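Local coordinates for 30S ribosomal protein S6 (PDB 1VMB) that probably binds 16S ribosomal RNA together with protein bS18 as a structural component of the small ribosomal subunit, at residues A[40-45]-A[94-99]. Sequence-based numbering, arbitrary orientation.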
loop_
_atom_site.group_PDB
_atom_site.type_symbol
_atom_site.label_atom_id
_atom_site.label_comp_id
_atom_site.label_asym_id
_atom_site.label_seq_id
_atom_site.Cartn_x
_atom_site.Cartn_y
_atom_site.Cartn_z
ATOM N N VAL A 40 0.501 5.983 7.364
ATOM C CA VAL A 40 -0.434 5.892 6.227
ATOM C C VAL A 40 -0.382 7.149 5.345
ATOM O O VAL A 40 -0.313 7.035 4.097
ATOM C CB VAL A 40 -1.853 5.584 6.691
ATOM C CG1 VAL A 40 -2.810 5.611 5.453
ATOM C CG2 VAL A 40 -1.891 4.189 7.349
ATOM N N GLU A 41 -0.410 8.299 5.980
ATOM C CA GLU A 41 -0.364 9.594 5.279
ATOM C C GLU A 41 0.959 9.729 4.521
ATOM O O GLU A 41 0.964 10.250 3.387
ATOM C CB GLU A 41 -0.640 10.698 6.247
ATOM C CG GLU A 41 -2.054 10.706 6.838
ATOM C CD GLU A 41 -3.148 10.759 5.771
ATOM O OE1 GLU A 41 -3.010 11.517 4.782
ATOM O OE2 GLU A 41 -4.149 10.006 5.901
ATOM N N ARG A 42 2.054 9.210 5.082
ATOM C CA ARG A 42 3.341 9.305 4.408
ATOM C C ARG A 42 3.330 8.438 3.160
ATOM O O ARG A 42 3.790 8.869 2.098
ATOM C CB ARG A 42 4.478 8.878 5.311
ATOM C CG ARG A 42 4.693 9.836 6.425
ATOM C CD ARG A 42 5.917 9.421 7.226
ATOM N NE ARG A 42 6.212 10.331 8.331
ATOM C CZ ARG A 42 5.837 10.048 9.565
ATOM N NH1 ARG A 42 5.151 8.904 9.820
ATOM N NH2 ARG A 42 6.119 10.854 10.548
ATOM N N VAL A 43 2.768 7.230 3.276
ATOM C CA VAL A 43 2.663 6.374 2.081
ATOM C C VAL A 43 1.852 7.054 0.989
ATOM O O VAL A 43 2.261 7.026 -0.184
ATOM C CB VAL A 43 2.167 4.928 2.435
ATOM C CG1 VAL A 43 1.944 4.137 1.194
ATOM C CG2 VAL A 43 3.163 4.172 3.345
ATOM N N LYS A 44 0.707 7.629 1.330
ATOM C CA LYS A 44 -0.114 8.342 0.347
ATOM C C LYS A 44 0.719 9.390 -0.344
ATOM O O LYS A 44 0.647 9.519 -1.544
ATOM C CB LYS A 44 -1.330 8.998 0.979
ATOM C CG LYS A 44 -2.347 7.958 1.396
ATOM C CD LYS A 44 -3.263 8.448 2.508
ATOM C CE LYS A 44 -4.094 9.580 2.067
ATOM N NZ LYS A 44 -5.208 10.022 3.041
ATOM N N LYS A 45 1.452 10.197 0.427
ATOM C CA LYS A 45 2.260 11.261 -0.156
ATOM C C LYS A 45 3.394 10.741 -1.047
ATOM O O LYS A 45 3.724 11.334 -2.115
ATOM C CB LYS A 45 2.824 12.148 0.954
ATOM C CG LYS A 45 1.797 13.167 1.514
ATOM C CD LYS A 45 1.386 14.154 0.470
ATOM C CE LYS A 45 0.541 15.207 1.030
ATOM N NZ LYS A 45 0.317 16.330 0.068
ATOM N N GLU A 94 8.552 1.322 -3.289
ATOM C CA GLU A 94 9.334 0.239 -2.751
ATOM C C GLU A 94 10.452 0.709 -1.866
ATOM O O GLU A 94 10.681 0.178 -0.758
ATOM C CB GLU A 94 9.870 -0.560 -3.923
ATOM C CG GLU A 94 10.809 -1.667 -3.523
ATOM C CD GLU A 94 10.138 -2.864 -2.886
ATOM O OE1 GLU A 94 8.895 -2.990 -2.972
ATOM O OE2 GLU A 94 10.910 -3.690 -2.323
ATOM N N ASN A 95 11.153 1.739 -2.325
ATOM C CA ASN A 95 12.272 2.312 -1.550
ATOM C C ASN A 95 11.836 2.968 -0.251
ATOM O O ASN A 95 12.549 2.868 0.758
ATOM C CB ASN A 95 13.085 3.255 -2.412
ATOM C CG ASN A 95 13.912 2.509 -3.437
ATOM O OD1 ASN A 95 14.004 1.278 -3.408
ATOM N ND2 ASN A 95 14.513 3.241 -4.340
ATOM N N PHE A 96 10.681 3.622 -0.212
ATOM C CA PHE A 96 10.117 4.111 1.077
ATOM C C PHE A 96 9.925 2.940 2.045
ATOM O O PHE A 96 10.341 2.971 3.198
ATOM C CB PHE A 96 8.768 4.841 0.883
ATOM C CG PHE A 96 8.152 5.253 2.183
ATOM C CD1 PHE A 96 8.647 6.319 2.811
ATOM C CD2 PHE A 96 7.101 4.525 2.744
ATOM C CE1 PHE A 96 8.116 6.711 4.042
ATOM C CE2 PHE A 96 6.592 4.891 4.010
ATOM C CZ PHE A 96 7.127 5.990 4.611
ATOM N N TYR A 97 9.272 1.896 1.571
ATOM C CA TYR A 97 9.061 0.728 2.453
ATOM C C TYR A 97 10.380 0.139 2.969
ATOM O O TYR A 97 10.510 -0.169 4.174
ATOM C CB TYR A 97 8.282 -0.359 1.696
ATOM C CG TYR A 97 6.838 -0.088 1.353
ATOM C CD1 TYR A 97 5.950 0.475 2.265
ATOM C CD2 TYR A 97 6.312 -0.518 0.134
ATOM C CE1 TYR A 97 4.606 0.691 1.978
ATOM C CE2 TYR A 97 4.937 -0.328 -0.152
ATOM C CZ TYR A 97 4.109 0.286 0.751
ATOM O OH TYR A 97 2.798 0.417 0.469
ATOM N N ARG A 98 11.386 0.012 2.086
ATOM C CA ARG A 98 12.663 -0.547 2.446
ATOM C C ARG A 98 13.346 0.166 3.619
ATOM O O ARG A 98 14.138 -0.448 4.337
ATOM C CB ARG A 98 13.573 -0.565 1.247
ATOM C CG ARG A 98 13.189 -1.590 0.274
ATOM C CD ARG A 98 14.107 -1.673 -0.915
ATOM N NE ARG A 98 13.571 -2.631 -1.867
ATOM C CZ ARG A 98 14.282 -3.254 -2.791
ATOM N NH1 ARG A 98 15.609 -3.127 -2.883
ATOM N NH2 ARG A 98 13.666 -4.063 -3.645
ATOM N N VAL A 99 13.047 1.449 3.817
ATOM C CA VAL A 99 13.729 2.254 4.871
ATOM C C VAL A 99 12.915 2.496 6.122
ATOM O O VAL A 99 13.377 3.182 7.009
ATOM C CB VAL A 99 14.262 3.600 4.305
ATOM C CG1 VAL A 99 15.228 3.336 3.119
ATOM C CG2 VAL A 99 13.080 4.557 3.851
#
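Phe96 leans its ring across to Val43, and the two side chains cross at about a right angle. With chi1 at 176°, placing CG opposite the backbone N, the Phe96 ring reaches the facing helix and is met obliquely, CE2 coming within 3.6 Å of CG2 of Val43. At the far end of the ring, CZ sits 4.0 Å from CB of Arg42; that arginine then runs off extended, taking its guanidinium away from the contact. The two helices, 33-51 and 91-98, lie side by side on one face of the four-stranded antiparallel sheet, the ferredoxin-like fold of the S6 family with strand order 2-3-1-4. Their short segments run close to antiparallel, at 151°, their axes coming no nearer than 10.8 Å, and no hydrogen bond links them. One residue on, Tyr97 sits deeper, next to the sheet. Its CE1 is 4.0 Å from the same CG2 of Val43, so that methyl touches both rings, while the other methyl, CG1, lies 3.9 Å from Tyr97 OH. The hydroxyl of this buried tyrosine is hydrogen-bonded to Ser23 OG on strand 19-27, and its ring stacks with Trp106. Beneath the helix pair, Ile103 touches Val43, Phe96 and Tyr97 alike.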